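Local coordinates for uncharacterized protein (Bacteroides eggerthii DSM 20697, PDB 4ECO) that is of unknown function but folds as a leucine-rich repeat protein and probably binds other proteins, at residues A[36-41]-A[96-101]; A[462-467]-A[493-498]; A[602-607]-A[624-629]. All blocks are in the same frame, centred on the assembly; numbering follows the deposited sequence.

Contact 1 of 3, residues A[36-41]-A[96-101]; sequences KEIWDA and RVPDAI
I38 overlaps the ring of P98, the two side chains crossing at about a right angle, with I38 CG1 3.9 Å from P98 CG. The first torsion of I38, with CG1 anti to its carbonyl carbon (chi1 -78°), sets that atom against the ring. The ethyl end then runs on past the proline: I38 CD1 meets I101 CD1 at 3.9 Å and lies 3.8 Å from I101 CA, so the I38 side chain touches P98 through CG1 and the 3-10 segment through CD1. One helical turn further on, A41 CB meets the same CG-CD side of the ring, 3.7 Å from P98 CG. The proline is thus gripped by two helix residues three positions apart. The sequence and topology of 96-101 match the GxIP-like segment of plant-type leucine-rich repeats, in which a short second strand leads through a proline into a 3-10 turn; strand 96-97 indeed pairs in parallel with strand 194-198. Helix 27-41 packs on this segment from the N-terminal side of the repeats, consistent with a capping helix. At one side of the patch E37 CB lies 4.1 Å from A100 CB, and Y234 of helix 233-238 touches both residues. The polar part of the interface lies at the far end of the helix. There a water links A41 O to R96 N, accepting from R96 N at 3.0 Å. The R96 side chain turns away from the helix, to a salt bridge with E228 and a cation-pi contact with F197.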
# COMPACT_ATOMS: atom_id res chain seq x y z
N LYS A 36 -5.28 2.58 38.85
CA LYS A 36 -6.42 1.87 39.43
C LYS A 36 -7.74 2.64 39.16
O LYS A 36 -8.76 2.03 38.81
CB LYS A 36 -6.17 1.64 40.93
CG LYS A 36 -7.35 1.09 41.74
CD LYS A 36 -7.80 -0.32 41.42
CE LYS A 36 -8.98 -0.62 42.31
NZ LYS A 36 -9.59 -1.94 42.00
N GLU A 37 -7.70 3.97 39.26
CA GLU A 37 -8.88 4.79 39.02
C GLU A 37 -9.29 4.71 37.52
O GLU A 37 -10.48 4.62 37.21
CB GLU A 37 -8.63 6.23 39.48
CG GLU A 37 -9.91 6.98 39.80
CD GLU A 37 -9.73 8.22 40.65
OE1 GLU A 37 -9.00 8.16 41.67
OE2 GLU A 37 -10.38 9.25 40.33
N ILE A 38 -8.29 4.67 36.62
CA ILE A 38 -8.49 4.53 35.17
C ILE A 38 -9.14 3.15 34.90
O ILE A 38 -10.15 3.07 34.21
CB ILE A 38 -7.14 4.73 34.41
CG1 ILE A 38 -6.82 6.23 34.34
CG2 ILE A 38 -7.15 4.08 33.00
CD1 ILE A 38 -5.35 6.57 34.11
N TRP A 39 -8.57 2.08 35.49
CA TRP A 39 -9.05 0.70 35.40
C TRP A 39 -10.51 0.63 35.87
O TRP A 39 -11.36 0.13 35.13
CB TRP A 39 -8.13 -0.21 36.24
CG TRP A 39 -8.36 -1.69 36.06
CD1 TRP A 39 -7.94 -2.46 35.01
CD2 TRP A 39 -8.93 -2.58 37.02
NE1 TRP A 39 -8.27 -3.78 35.24
CE2 TRP A 39 -8.85 -3.89 36.48
CE3 TRP A 39 -9.46 -2.42 38.31
CZ2 TRP A 39 -9.31 -5.01 37.17
CZ3 TRP A 39 -9.97 -3.53 38.96
CH2 TRP A 39 -9.89 -4.80 38.39
N ASP A 40 -10.82 1.21 37.06
CA ASP A 40 -12.17 1.27 37.63
C ASP A 40 -13.18 1.96 36.70
O ASP A 40 -14.26 1.42 36.48
CB ASP A 40 -12.16 2.00 38.99
CG ASP A 40 -11.51 1.24 40.13
OD1 ASP A 40 -11.42 -0.00 40.05
OD2 ASP A 40 -11.12 1.89 41.13
N ALA A 41 -12.81 3.14 36.16
CA ALA A 41 -13.64 3.94 35.27
C ALA A 41 -13.90 3.24 33.91
O ALA A 41 -14.94 3.49 33.28
CB ALA A 41 -12.97 5.27 35.01
N ARG A 96 -15.50 5.86 30.51
CA ARG A 96 -14.99 7.21 30.30
C ARG A 96 -13.59 7.34 30.89
O ARG A 96 -13.39 6.93 32.03
CB ARG A 96 -15.96 8.23 30.94
CG ARG A 96 -17.36 8.24 30.29
CD ARG A 96 -18.43 8.90 31.15
NE ARG A 96 -18.03 10.22 31.66
CZ ARG A 96 -18.33 11.38 31.08
NH1 ARG A 96 -19.06 11.40 29.97
NH2 ARG A 96 -17.90 12.52 31.61
N VAL A 97 -12.60 7.85 30.11
CA VAL A 97 -11.21 8.02 30.57
C VAL A 97 -11.22 9.17 31.57
O VAL A 97 -11.61 10.28 31.20
CB VAL A 97 -10.21 8.19 29.40
CG1 VAL A 97 -8.79 8.37 29.92
CG2 VAL A 97 -10.28 6.99 28.45
N PRO A 98 -10.94 8.88 32.86
CA PRO A 98 -11.10 9.91 33.90
C PRO A 98 -9.97 10.93 33.90
O PRO A 98 -8.94 10.71 33.28
CB PRO A 98 -11.13 9.11 35.20
CG PRO A 98 -10.36 7.88 34.93
CD PRO A 98 -10.48 7.59 33.45
N ASP A 99 -10.17 12.03 34.65
CA ASP A 99 -9.23 13.14 34.78
C ASP A 99 -7.95 12.71 35.48
O ASP A 99 -6.95 13.43 35.42
CB ASP A 99 -9.89 14.31 35.55
CG ASP A 99 -11.24 14.71 34.97
OD1 ASP A 99 -11.31 14.97 33.75
OD2 ASP A 99 -12.22 14.69 35.72
N ALA A 100 -7.97 11.51 36.11
CA ALA A 100 -6.84 10.89 36.81
C ALA A 100 -5.65 10.64 35.85
O ALA A 100 -4.50 10.56 36.30
CB ALA A 100 -7.29 9.57 37.44
N ILE A 101 -5.92 10.58 34.53
CA ILE A 101 -4.93 10.34 33.48
C ILE A 101 -3.82 11.41 33.55
O ILE A 101 -2.65 11.07 33.36
CB ILE A 101 -5.61 10.25 32.07
CG1 ILE A 101 -4.66 9.76 30.97
CG2 ILE A 101 -6.36 11.51 31.65
CD1 ILE A 101 -4.76 8.28 30.70
O HOH W 1 -16.58 5.33 33.24

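Contact 2 of 3, residues A[462-467]-A[493-498]; sequences INLMGN and IDLRFN
N498 reaches across to L464, its ND2 donating to L464 O at 3.1 Å and its OD1 accepting from L469 N; this belongs to the tightly packed part of the contact. N467 ND2 donates to the same oxygen from the opposite face of the carbonyl, at 2.9 Å with an N-H...O angle of 177°. Two amides therefore hold one buried backbone oxygen. Repeated at L440 O and at N523, this is the asparagine ladder of leucine-rich repeats, stacked on parallel strands that bond D494 N to I462 O and L464 N to D494 O. L464 CB meets L495 CD2 at 3.8 Å, side by side and pointing the same way. On the face opposite I462 and I493, N463 and D494 also run alongside, amide and carboxylate planes 11° apart, and loop residues D157 and S159 bond to their outer atoms. The solvent-facing side begins at M465, a selenomethionine. Its CG, anti to the backbone N (chi1 170°), sits over one guanidinium face of R496, whose NE is held by D494 OD1 at 2.8 Å. The same CG lies at the edge of the exposed F497 ring, 3.7 Å from CD2, while SE makes an oblique Met-aromatic contact.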
# COMPACT_ATOMS: atom_id res chain seq x y z
N ILE A 462 7.05 -4.02 -18.50
CA ILE A 462 5.83 -3.30 -18.83
C ILE A 462 4.64 -4.26 -18.82
O ILE A 462 4.71 -5.37 -19.35
CB ILE A 462 5.97 -2.54 -20.17
CG1 ILE A 462 4.79 -1.57 -20.40
CG2 ILE A 462 6.21 -3.48 -21.38
CD1 ILE A 462 5.02 -0.50 -21.45
N ASN A 463 3.52 -3.81 -18.24
CA ASN A 463 2.31 -4.61 -18.23
C ASN A 463 1.28 -3.88 -19.01
O ASN A 463 0.87 -2.80 -18.62
CB ASN A 463 1.85 -4.88 -16.81
CG ASN A 463 0.95 -6.07 -16.70
OD1 ASN A 463 0.24 -6.49 -17.66
ND2 ASN A 463 0.96 -6.62 -15.52
N LEU A 464 0.91 -4.40 -20.16
CA LEU A 464 -0.08 -3.78 -21.05
C LEU A 464 -1.27 -4.72 -21.23
O LEU A 464 -2.09 -4.53 -22.12
CB LEU A 464 0.57 -3.42 -22.39
CG LEU A 464 1.28 -2.09 -22.39
CD1 LEU A 464 2.27 -2.01 -23.53
CD2 LEU A 464 0.29 -0.96 -22.45
N MSE A 465 -1.38 -5.71 -20.32
CA MSE A 465 -2.46 -6.69 -20.34
C MSE A 465 -3.83 -5.99 -20.19
O MSE A 465 -3.99 -5.08 -19.36
CB MSE A 465 -2.26 -7.76 -19.23
CG MSE A 465 -3.49 -8.70 -19.01
SE MSE A 465 -4.88 -7.97 -17.78
CE MSE A 465 -3.93 -8.32 -16.14
N GLY A 466 -4.82 -6.50 -20.93
CA GLY A 466 -6.18 -5.99 -20.82
C GLY A 466 -6.34 -4.61 -21.38
O GLY A 466 -6.76 -3.70 -20.67
N ASN A 467 -6.00 -4.45 -22.66
CA ASN A 467 -6.11 -3.17 -23.35
C ASN A 467 -6.74 -3.38 -24.73
O ASN A 467 -7.43 -4.38 -24.94
CB ASN A 467 -4.75 -2.49 -23.41
CG ASN A 467 -4.51 -1.74 -22.14
OD1 ASN A 467 -5.20 -0.77 -21.85
ND2 ASN A 467 -3.58 -2.19 -21.34
N ILE A 493 7.58 -8.27 -20.99
CA ILE A 493 6.49 -7.65 -21.72
C ILE A 493 5.22 -8.51 -21.55
O ILE A 493 5.17 -9.64 -22.03
CB ILE A 493 6.82 -7.42 -23.21
CG1 ILE A 493 8.24 -6.79 -23.41
CG2 ILE A 493 5.73 -6.57 -23.87
CD1 ILE A 493 8.68 -6.62 -24.88
N ASP A 494 4.19 -7.95 -20.87
CA ASP A 494 2.89 -8.59 -20.68
C ASP A 494 1.89 -7.91 -21.59
O ASP A 494 1.62 -6.72 -21.44
CB ASP A 494 2.43 -8.53 -19.23
CG ASP A 494 1.49 -9.66 -18.84
OD1 ASP A 494 0.84 -10.23 -19.73
OD2 ASP A 494 1.40 -9.95 -17.62
N LEU A 495 1.42 -8.66 -22.59
CA LEU A 495 0.47 -8.16 -23.58
C LEU A 495 -0.79 -9.03 -23.65
O LEU A 495 -1.54 -8.95 -24.63
CB LEU A 495 1.14 -8.07 -24.97
CG LEU A 495 2.15 -6.94 -25.14
CD1 LEU A 495 3.12 -7.25 -26.23
CD2 LEU A 495 1.44 -5.59 -25.34
N ARG A 496 -1.05 -9.82 -22.58
CA ARG A 496 -2.24 -10.67 -22.52
C ARG A 496 -3.51 -9.84 -22.67
O ARG A 496 -3.53 -8.65 -22.33
CB ARG A 496 -2.33 -11.44 -21.20
CG ARG A 496 -1.31 -12.55 -20.94
CD ARG A 496 -1.40 -12.97 -19.49
NE ARG A 496 -1.14 -11.81 -18.62
CZ ARG A 496 -1.60 -11.65 -17.39
NH1 ARG A 496 -2.35 -12.59 -16.82
NH2 ARG A 496 -1.31 -10.55 -16.71
N PHE A 497 -4.58 -10.49 -23.14
CA PHE A 497 -5.90 -9.89 -23.25
C PHE A 497 -5.89 -8.61 -24.02
O PHE A 497 -6.21 -7.54 -23.48
CB PHE A 497 -6.55 -9.66 -21.88
CG PHE A 497 -6.71 -10.95 -21.12
CD1 PHE A 497 -7.76 -11.80 -21.40
CD2 PHE A 497 -5.77 -11.33 -20.18
CE1 PHE A 497 -7.88 -13.02 -20.74
CE2 PHE A 497 -5.89 -12.54 -19.51
CZ PHE A 497 -6.94 -13.39 -19.79
N ASN A 498 -5.53 -8.73 -25.29
CA ASN A 498 -5.57 -7.66 -26.27
C ASN A 498 -6.18 -8.27 -27.52
O ASN A 498 -6.79 -9.35 -27.44
CB ASN A 498 -4.19 -7.02 -26.48
CG ASN A 498 -3.88 -5.91 -25.53
OD1 ASN A 498 -4.24 -4.77 -25.75
ND2 ASN A 498 -3.19 -6.21 -24.45

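Contact 3 of 3, residues A[602-607]-A[624-629]; sequences IDLSYV and QDIRGC
I602 and I626 lie side by side and point the same way, with I602 CG2 touching I626 CG1 at 3.7 Å. From the other branch, I626 CG2 meets L604 CD1 at 3.6 Å, the leucine crossing it at a slant. I626 is therefore touched by I602 of the neighbouring strand and by L604 just past its end. Three backbone bonds fix this register: I602 N to D625 O, R627 N to I602 O at 2.8 Å, and L604 N to R627 O. Strands 601-603 and 625-627 form a separate two-stranded parallel sheet. Each follows, after a short connection, a strand of the main row (591-593 and 617-619), as the second strand of a leucine-rich repeat turn can, here at the C-terminal end of the solenoid. Past the bonded pairs, S605 OG comes 3.5 Å from G628 CA, where the backbone takes a positive phi of 85°. What positions S605 is an Asx turn: D603 OD1 accepts from S605 N at 3.0 Å, met nearly along the C-O axis, with D603 CG anti to its own backbone N (chi1 -170°). An alanine in place of D603 would probably leave S605 N without this acceptor and the turn beside G628 less firmly set. On the second strand, D625 OD1 takes R627 NE at 3.0 Å on its syn side but 27° out of the carboxylate plane, the oxygen lying in the guanidinium plane, while D625 OD2 bonds to S601 OG just ahead of the first strand. Farther out, Q624 NE2 bonds to I594 O and N597 O, I585 packs on L604, and a disulfide links C629 to C608, the residue just after 602-607.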
# COMPACT_ATOMS: atom_id res chain seq x y z
N ILE A 602 2.91 -34.00 -32.58
CA ILE A 602 4.17 -33.67 -31.90
C ILE A 602 4.91 -34.95 -31.43
O ILE A 602 4.28 -35.91 -30.96
CB ILE A 602 3.86 -32.70 -30.71
CG1 ILE A 602 5.11 -31.98 -30.17
CG2 ILE A 602 2.99 -33.33 -29.61
CD1 ILE A 602 4.80 -30.66 -29.39
N ASP A 603 6.25 -34.95 -31.60
CA ASP A 603 7.18 -36.01 -31.21
C ASP A 603 7.91 -35.60 -29.93
O ASP A 603 8.74 -34.68 -29.94
CB ASP A 603 8.17 -36.26 -32.37
CG ASP A 603 9.05 -37.49 -32.21
OD1 ASP A 603 9.29 -37.92 -31.06
OD2 ASP A 603 9.54 -38.02 -33.25
N LEU A 604 7.62 -36.28 -28.82
CA LEU A 604 8.21 -35.98 -27.51
C LEU A 604 9.26 -37.04 -27.09
O LEU A 604 9.51 -37.24 -25.89
CB LEU A 604 7.10 -35.87 -26.46
CG LEU A 604 6.04 -34.80 -26.66
CD1 LEU A 604 5.09 -34.77 -25.50
CD2 LEU A 604 6.66 -33.44 -26.77
N SER A 605 9.89 -37.70 -28.09
CA SER A 605 10.89 -38.76 -27.89
C SER A 605 12.01 -38.39 -26.94
O SER A 605 12.37 -39.21 -26.11
CB SER A 605 11.52 -39.15 -29.21
OG SER A 605 10.57 -39.79 -30.03
N TYR A 606 12.54 -37.16 -27.09
CA TYR A 606 13.69 -36.67 -26.33
C TYR A 606 13.34 -36.24 -24.92
O TYR A 606 14.20 -36.30 -24.04
CB TYR A 606 14.34 -35.47 -27.07
CG TYR A 606 14.98 -35.77 -28.41
CD1 TYR A 606 15.42 -37.06 -28.73
CD2 TYR A 606 15.24 -34.76 -29.33
CE1 TYR A 606 16.04 -37.33 -29.95
CE2 TYR A 606 15.88 -35.01 -30.54
CZ TYR A 606 16.28 -36.30 -30.85
OH TYR A 606 16.88 -36.54 -32.07
N VAL A 607 12.10 -35.79 -24.71
CA VAL A 607 11.67 -35.30 -23.40
C VAL A 607 11.09 -36.45 -22.55
O VAL A 607 10.97 -36.29 -21.33
CB VAL A 607 10.69 -34.10 -23.49
CG1 VAL A 607 11.34 -32.93 -24.23
CG2 VAL A 607 9.37 -34.48 -24.15
N GLN A 624 -4.50 -36.49 -27.67
CA GLN A 624 -3.66 -35.79 -28.65
C GLN A 624 -2.73 -36.77 -29.34
O GLN A 624 -2.36 -37.79 -28.73
CB GLN A 624 -2.87 -34.64 -28.01
CG GLN A 624 -3.74 -33.50 -27.50
CD GLN A 624 -2.95 -32.35 -26.90
OE1 GLN A 624 -2.42 -32.42 -25.78
NE2 GLN A 624 -2.94 -31.25 -27.61
N ASP A 625 -2.34 -36.48 -30.59
CA ASP A 625 -1.41 -37.31 -31.37
C ASP A 625 0.05 -37.00 -30.95
O ASP A 625 0.80 -36.29 -31.65
CB ASP A 625 -1.64 -37.10 -32.88
CG ASP A 625 -0.68 -37.83 -33.80
OD1 ASP A 625 -0.18 -38.92 -33.39
OD2 ASP A 625 -0.42 -37.32 -34.92
N ILE A 626 0.43 -37.54 -29.78
CA ILE A 626 1.76 -37.41 -29.19
C ILE A 626 2.57 -38.69 -29.47
O ILE A 626 2.14 -39.80 -29.13
CB ILE A 626 1.65 -37.09 -27.68
CG1 ILE A 626 1.04 -35.69 -27.46
CG2 ILE A 626 3.00 -37.23 -26.99
CD1 ILE A 626 0.24 -35.51 -26.18
N ARG A 627 3.73 -38.54 -30.12
CA ARG A 627 4.59 -39.67 -30.45
C ARG A 627 5.83 -39.69 -29.55
O ARG A 627 6.25 -38.65 -29.04
CB ARG A 627 5.00 -39.63 -31.95
CG ARG A 627 3.86 -39.94 -32.94
CD ARG A 627 3.58 -38.80 -33.92
NE ARG A 627 2.43 -39.10 -34.78
CZ ARG A 627 2.50 -39.59 -36.02
NH1 ARG A 627 3.68 -39.83 -36.58
NH2 ARG A 627 1.40 -39.82 -36.72
N GLY A 628 6.39 -40.87 -29.37
CA GLY A 628 7.64 -41.08 -28.65
C GLY A 628 7.62 -41.23 -27.14
O GLY A 628 8.70 -41.25 -26.53
N CYS A 629 6.43 -41.35 -26.53
CA CYS A 629 6.35 -41.48 -25.08
C CYS A 629 5.13 -42.32 -24.69
O CYS A 629 4.01 -41.79 -24.60
CB CYS A 629 6.33 -40.12 -24.40
SG CYS A 629 6.65 -40.19 -22.62

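How the contacts relate
Contact 2 is the most buried of the three and lies in the main row of parallel strands, where polar ladders and apolar residues repeat from turn to turn. Contacts 1 and 3 are only partly buried and sit near the two ends of the chain's fold, their centres about 79 Å apart. Both involve a secondary strand outside the main row, but contact 1 sets a helix against it through apolar side chains and one water, whereas contact 3 pairs two such strands by backbone bonds. Contacts 2 and 3 share parallel pairing and an Asx turn; a disulfide belongs to contact 3 alone. The nearest atoms of contacts 2 and 3 are about 20 Å apart.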